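Local coordinates for putative phosphosugar isomerase (Silicibacter pomeroyi DSS-3, PDB 3FJ1), which is of unknown function but, with two SIS domains, probably binds a phosphosugar or a related carbohydrate derivative and may act as an isomerase or aminotransferase, at residues T7-E12 with M319-A324; A36-R41 with A168-D173; V49-S54 with P105-M110; P196-A201 with P256-A261. One frame throughout, in Å; residues are numbered along the deposited sequence. Where two conformers were deposited one is given.

Contact 1 of 4, residues T7-E12 with M319-A324; sequences TRMRRE and MVEAFA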
loop_
_atom_site.group_PDB
_atom_site.type_symbol
_atom_site.label_atom_id
_atom_site.label_comp_id
_atom_site.label_asym_id
_atom_site.label_seq_id
_atom_site.Cartn_x
_atom_site.Cartn_y
_atom_site.Cartn_z
ATOM N N THR A 7 1.338 31.696 6.736
ATOM C CA THR A 7 2.149 30.517 7.004
ATOM C C THR A 7 2.953 30.094 5.767
ATOM O O THR A 7 2.540 30.350 4.638
ATOM C CB THR A 7 1.291 29.271 7.407
ATOM O OG1 THR A 7 0.452 28.873 6.304
ATOM C CG2 THR A 7 0.411 29.554 8.685
ATOM N N ARG A 8 4.064 29.406 5.985
ATOM C CA ARG A 8 4.852 28.892 4.880
ATOM C C ARG A 8 4.000 27.928 4.052
ATOM O O ARG A 8 4.092 27.884 2.837
ATOM C CB ARG A 8 6.134 28.219 5.395
ATOM C CG ARG A 8 7.138 27.830 4.316
ATOM C CD ARG A 8 7.598 29.035 3.480
ATOM N NE ARG A 8 8.516 29.906 4.212
ATOM C CZ ARG A 8 8.880 31.124 3.818
ATOM N NH1 ARG A 8 8.382 31.640 2.700
ATOM N NH2 ARG A 8 9.726 31.832 4.578
HETATM N N MSE A 9 3.159 27.155 4.727
HETATM C CA MSE A 9 2.281 26.214 4.026
HETATM C C MSE A 9 1.393 26.968 3.060
HETATM O O MSE A 9 1.255 26.580 1.902
HETATM C CB MSE A 9 1.422 25.421 5.010
HETATM C CG MSE A 9 0.556 24.409 4.338
HETATM SE SE MSE A 9 -0.410 23.306 5.634
HETATM C CE MSE A 9 -1.462 22.198 4.392
ATOM N N ARG A 10 0.787 28.059 3.525
ATOM C CA ARG A 10 -0.073 28.862 2.642
ATOM C C ARG A 10 0.706 29.509 1.501
ATOM O O ARG A 10 0.217 29.558 0.384
ATOM C CB ARG A 10 -0.844 29.936 3.409
ATOM C CG ARG A 10 -1.882 30.672 2.540
ATOM C CD ARG A 10 -3.054 29.773 2.107
ATOM N NE ARG A 10 -3.431 30.003 0.718
ATOM C CZ ARG A 10 -4.432 29.377 0.098
ATOM N NH1 ARG A 10 -5.227 28.548 0.761
ATOM N NH2 ARG A 10 -4.682 29.638 -1.168
ATOM N N ARG A 11 1.897 30.030 1.786
ATOM C CA ARG A 11 2.727 30.639 0.746
ATOM C C ARG A 11 2.936 29.606 -0.370
ATOM O O ARG A 11 2.849 29.918 -1.544
ATOM C CB ARG A 11 4.118 30.992 1.281
ATOM C CG ARG A 11 4.201 32.103 2.307
ATOM C CD ARG A 11 4.124 33.420 1.675
ATOM N NE ARG A 11 4.274 34.523 2.628
ATOM C CZ ARG A 11 3.898 35.764 2.373
ATOM N NH1 ARG A 11 3.308 36.057 1.225
ATOM N NH2 ARG A 11 4.056 36.709 3.297
ATOM N N GLU A 12 3.199 28.372 0.033
ATOM C CA GLU A 12 3.532 27.403 -0.969
ATOM C C GLU A 12 2.280 26.944 -1.736
ATOM O O GLU A 12 2.363 26.746 -2.945
ATOM C CB GLU A 12 4.478 26.355 -0.383
ATOM C CG GLU A 12 5.805 27.070 -0.048
ATOM C CD GLU A 12 6.860 26.243 0.657
ATOM O OE1 GLU A 12 6.742 25.005 0.732
ATOM O OE2 GLU A 12 7.859 26.852 1.109
HETATM N N MSE A 319 -7.886 23.749 2.785
HETATM C CA MSE A 319 -8.721 23.492 3.976
HETATM C C MSE A 319 -7.858 23.237 5.231
HETATM O O MSE A 319 -8.054 23.876 6.296
HETATM C CB MSE A 319 -9.688 22.339 3.733
HETATM C CG MSE A 319 -10.675 22.035 4.855
HETATM SE SE MSE A 319 -9.885 20.993 6.311
HETATM C CE MSE A 319 -9.836 19.255 5.378
ATOM N N VAL A 320 -6.855 22.361 5.080
ATOM C CA VAL A 320 -5.962 21.999 6.210
ATOM C C VAL A 320 -5.184 23.220 6.718
ATOM O O VAL A 320 -5.097 23.447 7.922
ATOM C CB VAL A 320 -5.017 20.847 5.830
ATOM C CG1 VAL A 320 -3.903 20.622 6.893
ATOM C CG2 VAL A 320 -5.834 19.524 5.611
ATOM N N GLU A 321 -4.654 24.032 5.816
ATOM C CA GLU A 321 -3.907 25.218 6.254
ATOM C C GLU A 321 -4.840 26.165 7.020
ATOM O O GLU A 321 -4.448 26.725 8.054
ATOM C CB GLU A 321 -3.237 25.903 5.068
ATOM C CG GLU A 321 -2.245 26.996 5.451
ATOM C CD GLU A 321 -2.865 28.304 5.902
ATOM O OE1 GLU A 321 -3.986 28.697 5.437
ATOM O OE2 GLU A 321 -2.177 28.988 6.712
ATOM N N ALA A 322 -6.057 26.378 6.512
ATOM C CA ALA A 322 -7.002 27.264 7.178
ATOM C C ALA A 322 -7.369 26.689 8.556
ATOM O O ALA A 322 -7.501 27.427 9.520
ATOM C CB ALA A 322 -8.254 27.462 6.329
ATOM N N PHE A 323 -7.588 25.379 8.617
ATOM C CA PHE A 323 -7.932 24.691 9.862
ATOM C C PHE A 323 -6.856 24.906 10.917
ATOM O O PHE A 323 -7.143 25.249 12.090
ATOM C CB PHE A 323 -8.090 23.195 9.596
ATOM C CG PHE A 323 -8.313 22.397 10.832
ATOM C CD1 PHE A 323 -9.546 22.387 11.452
ATOM C CD2 PHE A 323 -7.279 21.676 11.410
ATOM C CE1 PHE A 323 -9.752 21.649 12.642
ATOM C CE2 PHE A 323 -7.494 20.940 12.615
ATOM C CZ PHE A 323 -8.719 20.928 13.196
ATOM N N ALA A 324 -5.608 24.704 10.515
ATOM C CA ALA A 324 -4.507 24.829 11.444
ATOM C C ALA A 324 -4.270 26.275 11.875
ATOM O O ALA A 324 -4.137 26.545 13.082
ATOM C CB ALA A 324 -3.203 24.229 10.842
HETATM O O HOH W 1 -1.677 31.649 6.715
HETATM O O HOH W 2 -5.807 28.040 3.554
#

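Contact 2 of 4, residues A36-R41 with A168-D173; sequences AVLRLR and ADWAED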
loop_
_atom_site.group_PDB
_atom_site.type_symbol
_atom_site.label_atom_id
_atom_site.label_comp_id
_atom_site.label_asym_id
_atom_site.label_seq_id
_atom_site.Cartn_x
_atom_site.Cartn_y
_atom_site.Cartn_z
ATOM N N ALA A 36 9.452 10.356 -26.361
ATOM C CA ALA A 36 9.916 9.879 -27.669
ATOM C C ALA A 36 10.743 8.585 -27.504
ATOM O O ALA A 36 10.539 7.602 -28.224
ATOM C CB ALA A 36 10.696 10.965 -28.403
ATOM N N VAL A 37 11.645 8.586 -26.524
ATOM C CA VAL A 37 12.432 7.395 -26.181
ATOM C C VAL A 37 11.491 6.237 -25.809
ATOM O O VAL A 37 11.687 5.109 -26.245
ATOM C CB VAL A 37 13.429 7.697 -25.045
ATOM C CG1 VAL A 37 14.084 6.406 -24.542
ATOM C CG2 VAL A 37 14.511 8.723 -25.519
ATOM N N LEU A 38 10.461 6.512 -25.007
ATOM C CA LEU A 38 9.514 5.465 -24.600
ATOM C C LEU A 38 8.691 4.928 -25.774
ATOM O O LEU A 38 8.435 3.740 -25.843
ATOM C CB LEU A 38 8.581 5.978 -23.482
ATOM C CG LEU A 38 9.274 6.253 -22.135
ATOM C CD1 LEU A 38 8.333 7.005 -21.163
ATOM C CD2 LEU A 38 9.793 4.914 -21.522
ATOM N N ARG A 39 8.298 5.785 -26.710
ATOM C CA ARG A 39 7.513 5.300 -27.847
ATOM C C ARG A 39 8.403 4.391 -28.691
ATOM O O ARG A 39 7.953 3.390 -29.247
ATOM C CB ARG A 39 6.943 6.450 -28.683
ATOM C CG ARG A 39 5.718 7.105 -28.073
ATOM C CD ARG A 39 5.017 8.011 -29.077
ATOM N NE ARG A 39 5.897 9.046 -29.590
ATOM C CZ ARG A 39 6.173 10.207 -28.993
ATOM N NH1 ARG A 39 5.650 10.541 -27.830
ATOM N NH2 ARG A 39 6.993 11.050 -29.580
ATOM N N LEU A 40 9.686 4.736 -28.774
ATOM C CA LEU A 40 10.648 3.947 -29.524
ATOM C C LEU A 40 10.977 2.621 -28.824
ATOM O O LEU A 40 10.869 1.565 -29.435
ATOM C CB LEU A 40 11.916 4.774 -29.744
ATOM C CG LEU A 40 13.081 4.119 -30.468
ATOM C CD1 LEU A 40 12.649 3.509 -31.822
ATOM C CD2 LEU A 40 14.164 5.170 -30.625
ATOM N N ARG A 41 11.389 2.683 -27.562
ATOM C CA ARG A 41 11.712 1.468 -26.798
ATOM C C ARG A 41 10.469 0.592 -26.586
ATOM O O ARG A 41 10.591 -0.620 -26.527
ATOM C CB ARG A 41 12.363 1.785 -25.448
ATOM C CG ARG A 41 13.664 2.587 -25.505
ATOM C CD ARG A 41 14.811 1.864 -26.232
ATOM N NE ARG A 41 16.026 2.690 -26.133
ATOM C CZ ARG A 41 16.660 3.324 -27.125
ATOM N NH1 ARG A 41 16.292 3.226 -28.400
ATOM N NH2 ARG A 41 17.728 4.065 -26.815
ATOM N N ALA A 168 0.972 11.535 -21.093
ATOM C CA ALA A 168 0.149 12.151 -22.098
ATOM C C ALA A 168 0.929 12.259 -23.430
ATOM O O ALA A 168 0.360 12.003 -24.488
ATOM C CB ALA A 168 -0.323 13.506 -21.627
ATOM N N ASP A 169 2.212 12.597 -23.369
ATOM C CA ASP A 169 3.032 12.684 -24.595
ATOM C C ASP A 169 3.251 11.261 -25.146
ATOM O O ASP A 169 3.222 11.025 -26.354
ATOM C CB ASP A 169 4.405 13.347 -24.344
ATOM C CG ASP A 169 4.364 14.889 -24.319
ATOM O OD1 ASP A 169 3.331 15.512 -24.718
ATOM O OD2 ASP A 169 5.394 15.494 -23.876
ATOM N N TRP A 170 3.487 10.308 -24.249
ATOM C CA TRP A 170 3.707 8.913 -24.646
ATOM C C TRP A 170 2.457 8.328 -25.308
ATOM O O TRP A 170 2.559 7.686 -26.369
ATOM C CB TRP A 170 4.195 8.138 -23.416
ATOM C CG TRP A 170 4.491 6.697 -23.589
ATOM C CD1 TRP A 170 4.611 5.996 -24.734
ATOM C CD2 TRP A 170 4.810 5.806 -22.528
ATOM N NE1 TRP A 170 4.916 4.680 -24.454
ATOM C CE2 TRP A 170 5.054 4.548 -23.098
ATOM C CE3 TRP A 170 4.888 5.950 -21.141
ATOM C CZ2 TRP A 170 5.379 3.430 -22.323
ATOM C CZ3 TRP A 170 5.219 4.826 -20.376
ATOM C CH2 TRP A 170 5.439 3.599 -20.974
ATOM N N ALA A 171 1.281 8.577 -24.733
ATOM C CA ALA A 171 0.018 8.117 -25.283
ATOM C C ALA A 171 -0.458 9.000 -26.451
ATOM O O ALA A 171 -1.372 8.612 -27.206
ATOM C CB ALA A 171 -1.080 8.078 -24.159
ATOM N N GLU A 172 0.159 10.168 -26.594
ATOM C CA GLU A 172 -0.242 11.164 -27.591
ATOM C C GLU A 172 -1.719 11.512 -27.392
ATOM O O GLU A 172 -2.523 11.472 -28.325
ATOM C CB GLU A 172 0.079 10.665 -29.012
ATOM C CG GLU A 172 1.592 10.456 -29.203
ATOM C CD GLU A 172 1.953 9.916 -30.566
ATOM O OE1 GLU A 172 1.725 8.700 -30.822
ATOM O OE2 GLU A 172 2.506 10.705 -31.349
ATOM N N ASP A 173 -2.063 11.840 -26.153
ATOM C CA ASP A 173 -3.448 12.095 -25.766
ATOM C C ASP A 173 -3.687 13.601 -25.664
ATOM O O ASP A 173 -3.278 14.255 -24.709
ATOM C CB ASP A 173 -3.755 11.395 -24.454
ATOM C CG ASP A 173 -5.225 11.409 -24.102
ATOM O OD1 ASP A 173 -5.894 12.468 -24.102
ATOM O OD2 ASP A 173 -5.724 10.323 -23.832
#

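Contact 3 of 4, residues V49-S54 with P105-M110; sequences VARGSS and PDIVAM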
loop_
_atom_site.group_PDB
_atom_site.type_symbol
_atom_site.label_atom_id
_atom_site.label_comp_id
_atom_site.label_asym_id
_atom_site.label_seq_id
_atom_site.Cartn_x
_atom_site.Cartn_y
_atom_site.Cartn_z
ATOM N N VAL A 49 9.421 3.299 -7.998
ATOM C CA VAL A 49 10.337 3.328 -6.865
ATOM C C VAL A 49 10.138 4.673 -6.133
ATOM O O VAL A 49 10.389 5.749 -6.691
ATOM C CB VAL A 49 11.827 3.199 -7.274
ATOM C CG1 VAL A 49 12.745 3.159 -6.036
ATOM C CG2 VAL A 49 12.022 1.953 -8.151
ATOM N N ALA A 50 9.709 4.604 -4.880
ATOM C CA ALA A 50 9.406 5.799 -4.124
ATOM C C ALA A 50 9.103 5.465 -2.649
ATOM O O ALA A 50 8.835 4.303 -2.286
ATOM C CB ALA A 50 8.173 6.535 -4.750
ATOM N N ARG A 51 9.099 6.506 -1.824
ATOM C CA ARG A 51 8.692 6.396 -0.417
ATOM C C ARG A 51 7.919 7.644 -0.012
ATOM O O ARG A 51 7.974 8.654 -0.697
ATOM C CB ARG A 51 9.911 6.241 0.492
ATOM C CG ARG A 51 10.934 7.309 0.291
ATOM C CD ARG A 51 12.194 7.002 1.032
ATOM N NE ARG A 51 12.080 7.285 2.450
ATOM C CZ ARG A 51 12.211 8.502 2.980
ATOM N NH1 ARG A 51 12.475 9.556 2.209
ATOM N NH2 ARG A 51 12.117 8.681 4.301
ATOM N N GLY A 52 7.200 7.552 1.103
ATOM C CA GLY A 52 6.442 8.696 1.607
ATOM C C GLY A 52 5.418 9.244 0.637
ATOM O O GLY A 52 4.725 8.500 -0.053
ATOM N N SER A 53 5.303 10.563 0.599
ATOM C CA SER A 53 4.347 11.217 -0.271
ATOM C C SER A 53 4.616 10.895 -1.744
ATOM O O SER A 53 3.672 10.809 -2.540
ATOM C CB SER A 53 4.389 12.727 -0.022
ATOM O OG SER A 53 3.442 13.418 -0.804
ATOM N N SER A 54 5.890 10.736 -2.110
ATOM C CA SER A 54 6.264 10.336 -3.476
ATOM C C SER A 54 5.632 9.017 -3.881
ATOM O O SER A 54 5.325 8.821 -5.046
ATOM C CB SER A 54 7.775 10.297 -3.693
ATOM O OG SER A 54 8.340 11.594 -3.625
ATOM N N PRO A 105 19.168 6.750 0.041
ATOM C CA PRO A 105 19.962 5.621 -0.406
ATOM C C PRO A 105 19.139 4.434 -0.912
ATOM O O PRO A 105 19.544 3.792 -1.863
ATOM C CB PRO A 105 20.775 5.244 0.844
ATOM C CG PRO A 105 20.849 6.515 1.632
ATOM C CD PRO A 105 19.559 7.202 1.390
ATOM N N ASP A 106 18.020 4.128 -0.262
ATOM C CA ASP A 106 17.162 3.041 -0.715
ATOM C C ASP A 106 16.575 3.283 -2.106
ATOM O O ASP A 106 16.577 2.394 -2.945
ATOM C CB ASP A 106 16.034 2.783 0.285
ATOM C CG ASP A 106 16.506 2.063 1.532
ATOM O OD1 ASP A 106 17.714 1.735 1.646
ATOM O OD2 ASP A 106 15.650 1.851 2.411
ATOM N N ILE A 107 16.068 4.490 -2.339
ATOM C CA ILE A 107 15.491 4.843 -3.645
ATOM C C ILE A 107 16.575 4.819 -4.743
ATOM O O ILE A 107 16.342 4.332 -5.845
ATOM C CB ILE A 107 14.735 6.194 -3.562
ATOM C CG1 ILE A 107 13.622 6.132 -2.497
ATOM C CG2 ILE A 107 14.196 6.643 -4.914
ATOM C CD1 ILE A 107 12.623 5.001 -2.641
ATOM N N VAL A 108 17.759 5.308 -4.408
ATOM C CA VAL A 108 18.897 5.312 -5.321
ATOM C C VAL A 108 19.315 3.872 -5.639
ATOM O O VAL A 108 19.547 3.528 -6.813
ATOM C CB VAL A 108 20.076 6.149 -4.729
ATOM C CG1 VAL A 108 21.340 6.003 -5.567
ATOM C CG2 VAL A 108 19.690 7.635 -4.643
ATOM N N ALA A 109 19.366 3.011 -4.614
ATOM C CA ALA A 109 19.776 1.616 -4.789
ATOM C C ALA A 109 18.815 0.822 -5.668
ATOM O O ALA A 109 19.251 0.053 -6.509
ATOM C CB ALA A 109 19.959 0.911 -3.457
HETATM N N MSE A 110 17.519 0.995 -5.439
HETATM C CA MSE A 110 16.516 0.282 -6.187
HETATM C C MSE A 110 16.533 0.757 -7.645
HETATM O O MSE A 110 16.470 -0.068 -8.585
HETATM C CB MSE A 110 15.160 0.465 -5.521
HETATM C CG MSE A 110 14.046 -0.346 -6.109
HETATM SE SE MSE A 110 14.159 -2.299 -5.850
HETATM C CE MSE A 110 14.962 -2.518 -7.569
#

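Contact 4 of 4, residues P196-A201 with P256-A261; sequences PEMRVA and PVLGFA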
loop_
_atom_site.group_PDB
_atom_site.type_symbol
_atom_site.label_atom_id
_atom_site.label_comp_id
_atom_site.label_asym_id
_atom_site.label_seq_id
_atom_site.Cartn_x
_atom_site.Cartn_y
_atom_site.Cartn_z
ATOM N N PRO A 196 -15.062 25.572 4.837
ATOM C CA PRO A 196 -15.316 25.964 6.245
ATOM C C PRO A 196 -16.169 24.978 7.061
ATOM O O PRO A 196 -15.908 24.773 8.243
ATOM C CB PRO A 196 -16.011 27.331 6.125
ATOM C CG PRO A 196 -16.443 27.455 4.710
ATOM C CD PRO A 196 -15.513 26.609 3.878
ATOM N N GLU A 197 -17.166 24.387 6.424
ATOM C CA GLU A 197 -18.039 23.397 7.060
ATOM C C GLU A 197 -17.239 22.169 7.524
ATOM O O GLU A 197 -17.519 21.622 8.584
ATOM C CB GLU A 197 -19.188 23.009 6.129
ATOM C CG GLU A 197 -18.774 22.312 4.803
ATOM C CD GLU A 197 -18.065 23.236 3.762
ATOM O OE1 GLU A 197 -17.896 24.448 3.965
ATOM O OE2 GLU A 197 -17.691 22.755 2.740
HETATM N N MSE A 198 -16.218 21.750 6.760
HETATM C CA MSE A 198 -15.364 20.644 7.182
HETATM C C MSE A 198 -14.491 21.065 8.369
HETATM O O MSE A 198 -14.268 20.299 9.271
HETATM C CB MSE A 198 -14.462 20.176 6.029
HETATM C CG MSE A 198 -13.385 19.182 6.440
HETATM SE SE MSE A 198 -14.138 17.468 6.947
HETATM C CE MSE A 198 -14.655 16.997 5.157
ATOM N N ARG A 199 -13.994 22.296 8.346
ATOM C CA ARG A 199 -13.125 22.768 9.417
ATOM C C ARG A 199 -13.903 22.760 10.755
ATOM O O ARG A 199 -13.382 22.338 11.789
ATOM C CB ARG A 199 -12.537 24.144 9.095
ATOM C CG ARG A 199 -11.890 24.243 7.719
ATOM C CD ARG A 199 -10.888 25.372 7.565
ATOM N NE ARG A 199 -11.377 26.690 7.998
ATOM C CZ ARG A 199 -11.966 27.594 7.229
ATOM N NH1 ARG A 199 -12.228 27.367 5.966
ATOM N NH2 ARG A 199 -12.329 28.749 7.750
ATOM N N VAL A 200 -15.149 23.224 10.732
ATOM C CA VAL A 200 -16.005 23.144 11.927
ATOM C C VAL A 200 -16.195 21.679 12.393
ATOM O O VAL A 200 -16.107 21.397 13.591
ATOM C CB VAL A 200 -17.382 23.817 11.685
ATOM C CG1 VAL A 200 -18.307 23.594 12.863
ATOM C CG2 VAL A 200 -17.160 25.297 11.410
ATOM N N ALA A 201 -16.447 20.769 11.458
ATOM C CA ALA A 201 -16.667 19.344 11.784
ATOM C C ALA A 201 -15.434 18.738 12.412
ATOM O O ALA A 201 -15.543 18.002 13.389
ATOM C CB ALA A 201 -17.064 18.507 10.569
ATOM N N PRO A 256 -15.471 13.021 10.980
ATOM C CA PRO A 256 -15.880 13.423 9.639
ATOM C C PRO A 256 -15.223 12.561 8.548
ATOM O O PRO A 256 -14.068 12.101 8.683
ATOM C CB PRO A 256 -15.376 14.875 9.510
ATOM C CG PRO A 256 -15.057 15.321 10.870
ATOM C CD PRO A 256 -14.732 14.095 11.668
ATOM N N VAL A 257 -15.974 12.374 7.467
ATOM C CA VAL A 257 -15.533 11.568 6.336
ATOM C C VAL A 257 -15.486 12.477 5.109
ATOM O O VAL A 257 -16.415 13.241 4.858
ATOM C CB VAL A 257 -16.512 10.402 6.110
ATOM C CG1 VAL A 257 -16.097 9.557 4.908
ATOM C CG2 VAL A 257 -16.629 9.547 7.382
ATOM N N LEU A 258 -14.390 12.413 4.361
ATOM C CA LEU A 258 -14.226 13.221 3.171
ATOM C C LEU A 258 -14.025 12.317 1.959
ATOM O O LEU A 258 -12.996 11.631 1.855
ATOM C CB LEU A 258 -13.007 14.111 3.351
ATOM C CG LEU A 258 -12.834 15.340 2.463
ATOM C CD1 LEU A 258 -11.503 16.028 2.808
ATOM C CD2 LEU A 258 -12.997 15.123 0.965
ATOM N N GLY A 259 -14.989 12.315 1.043
ATOM C CA GLY A 259 -14.906 11.519 -0.169
ATOM C C GLY A 259 -14.319 12.287 -1.345
ATOM O O GLY A 259 -14.917 13.255 -1.820
ATOM N N PHE A 260 -13.142 11.844 -1.788
ATOM C CA PHE A 260 -12.457 12.376 -2.962
ATOM C C PHE A 260 -13.053 11.748 -4.214
ATOM O O PHE A 260 -12.792 10.580 -4.518
ATOM C CB PHE A 260 -10.947 12.145 -2.878
ATOM C CG PHE A 260 -10.266 13.057 -1.879
ATOM C CD1 PHE A 260 -9.912 14.323 -2.245
ATOM C CD2 PHE A 260 -9.999 12.644 -0.581
ATOM C CE1 PHE A 260 -9.277 15.167 -1.341
ATOM C CE2 PHE A 260 -9.361 13.462 0.319
ATOM C CZ PHE A 260 -8.998 14.707 -0.042
ATOM N N ALA A 261 -13.882 12.535 -4.903
ATOM C CA ALA A 261 -14.506 12.120 -6.176
ATOM C C ALA A 261 -14.015 12.964 -7.360
ATOM O O ALA A 261 -14.166 14.186 -7.359
ATOM C CB ALA A 261 -16.043 12.217 -6.073
#

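Contact 1 of 4, residues T7-E12 with M319-A324
Thr7 and Glu321 meet tip to tip: OG1 of Thr7 donates to OE2 of Glu321 across 2.7 Å, arriving from above the carboxylate plane. The same OG1 sits between the backbone N and the carbonyl carbon (chi1 64°), where it accepts from Arg10 N at 2.9 Å. Thr7 is thus the N-cap of helix 8-41, and its hydroxyl both caps Arg10 N and donates to the other segment. The two helical segments run nearly antiparallel, 154° between their axes, so that the start of the long N-terminal helix lies against helix 308-326, the last helix of the modelled chain. Glu321 reaches this helix start because its chain bends at chi2 (-76°), and the nearby N-terminal end of the helix would be expected to favour the charged carboxylate. A water joins OE2 to Thr7 N, and a second joins OE1 to Arg10 NH1. Arg10 crosses Glu321 at about a right angle, its CB 3.6 Å from Glu321 CD, while its guanidinium leads away to a salt bridge with Asp14. On the apolar side the extended selenomethionine Met9 slides past Glu321 in the opposite direction, SE lying 3.9 Å from Glu321 CB. Its CE ends 3.8 Å from Val320 CG1.

Contact 2 of 4, residues A36-R41 with A168-D173
The last turn and a half of helix 8-41 lies beside the C-terminal end of helix 153-171, with the CA atoms of Arg39 and Trp170 6.1 Å apart. That second helix ends in a Schellman motif, in which Asp173 N bonds to Ala168 O at 2.9 Å, Glu172 N bonds weakly to Asp169 O, and Glu172 takes the positive phi of the C-prime position. Trp170 sets CG anti to its backbone N (chi1 -180°), which carries the indole across to Leu38. There Leu38 CB stands over the five-membered ring, 3.8 Å from its centroid and 10° off the normal, a CH-pi contact. Its CD1 lies over the same face farther along, 3.6 Å from Trp170 CE3. Pro43 and Leu71 also pack on the indole. An alanine at Trp170 would remove this ring face and would probably loosen the apolar seam between the two helix ends. Toward solvent, Arg39 slides past Trp170 in the opposite direction, its CG 3.7 Å from Trp170 CD1, before bending at chi3 (-58°). The bend brings NH1 to 2.9 Å from Asp169 O. Ala36 CA and the nearly parallel Glu172 carboxylate lie over opposite faces of the guanidinium, each toward the rim. Here the attraction is one of charges without a directed bond, since Glu172 OE2 lies 4.2 Å from Arg39 NE and well out of the guanidinium plane.

Contact 3 of 4, residues V49-S54 with P105-M110
Val49 lies on strand 45-49, its backbone bonded to Leu96 and Val98 of the neighbouring strand, and it turns both methyls on helix 105-116. With CG1 anti to the backbone N (chi1 -177°), Val49 CG1 lies 3.7 Å from CB of the selenomethionine Met110. Val49 CG2 comes equally near Met110 CG, so the isopropyl group straddles the root of that side chain, whose further atoms bend away. CG1 also lies 3.9 Å from Ile107 CD1. At Ala50 the CB points away, and the main chain itself is the contact surface: Ile107 CD1 rests 3.6 Å from Ala50 C. Residues 49-54 form the passage from a strand's C-terminal end into the next helix in the Rossmann-like sheet of a SIS domain, the edge where relatives bind their sugar phosphates. An alanine at Ile107 would take away both branches, which lie against Val49, Ala50 and Arg51, and would probably leave the strand end less firmly seated on the helix. Arg51 starts in the crowded position between backbone N and carbonyl carbon (chi1 53°), which lays its aliphatic part obliquely over the isoleucine, CD 3.9 Å from Ile107 CG1. Its NE then forms a salt bridge with Glu242 of the second subunit.

Contact 4 of 4, residues P196-A201 with P256-A261
Arg199 NE is held by one salt bridge, to Glu326 OE2, and NH1 of the same guanidinium by another, to Asp194 OD1. No hydrogen bond joins residues 196-201 to 256-261, and what holds them is apolar packing on another side of the helix. The selenomethionine Met198 does most of the reaching. Its CG is anti to the backbone N (chi1 171°), and the chain then bends at chi2 and chi3 (69° and 70°), which brings its end toward the strand. SE passes obliquely by the proline ring, 3.9 Å from Pro256 CB. CE continues to the leucine, meeting it at about a right angle, 3.6 Å from Leu258 CG. One turn farther on, Ala201 directs its methyl at the same proline, CB 3.8 Å from Pro256 CG. Pro256 CG also lies 3.7 Å from Ala201 O, so the ring is in contact with both the side chain and the backbone of the helix. The CB of Val257 points away from the helix and that of Leu258 toward it, as expected of neighbouring residues in a strand. Phe285 of the adjacent strand packs on both Met198 and Ala201. Strand 257-259 is the middle one of five in the second parallel sheet, and a helix packed on the sheet through apolar side chains is the layered alpha/beta arrangement of a SIS domain.

In the fold
Each SIS domain has its own five-stranded parallel sheet of order 2-1-3-4-5: contact 3 lies at the first sheet, contact 4 at the second, their centres 31 Å apart. Helix 8-41 serves contacts 1 and 2, whose centres are 37 Å apart on opposite sides of the chain's centre, and so runs from the second domain's last helix to the first domain. Contact 1 pairs nearly the two ends of the modelled chain and encloses the others in sequence; contact 2 encloses contact 3, and contact 4 follows both. Contacts 1 and 4 touch, Met319 packing on Met198 and Arg199, so helix 308-326, which carries half of contact 1, also packs on helix 196-204 of contact 4.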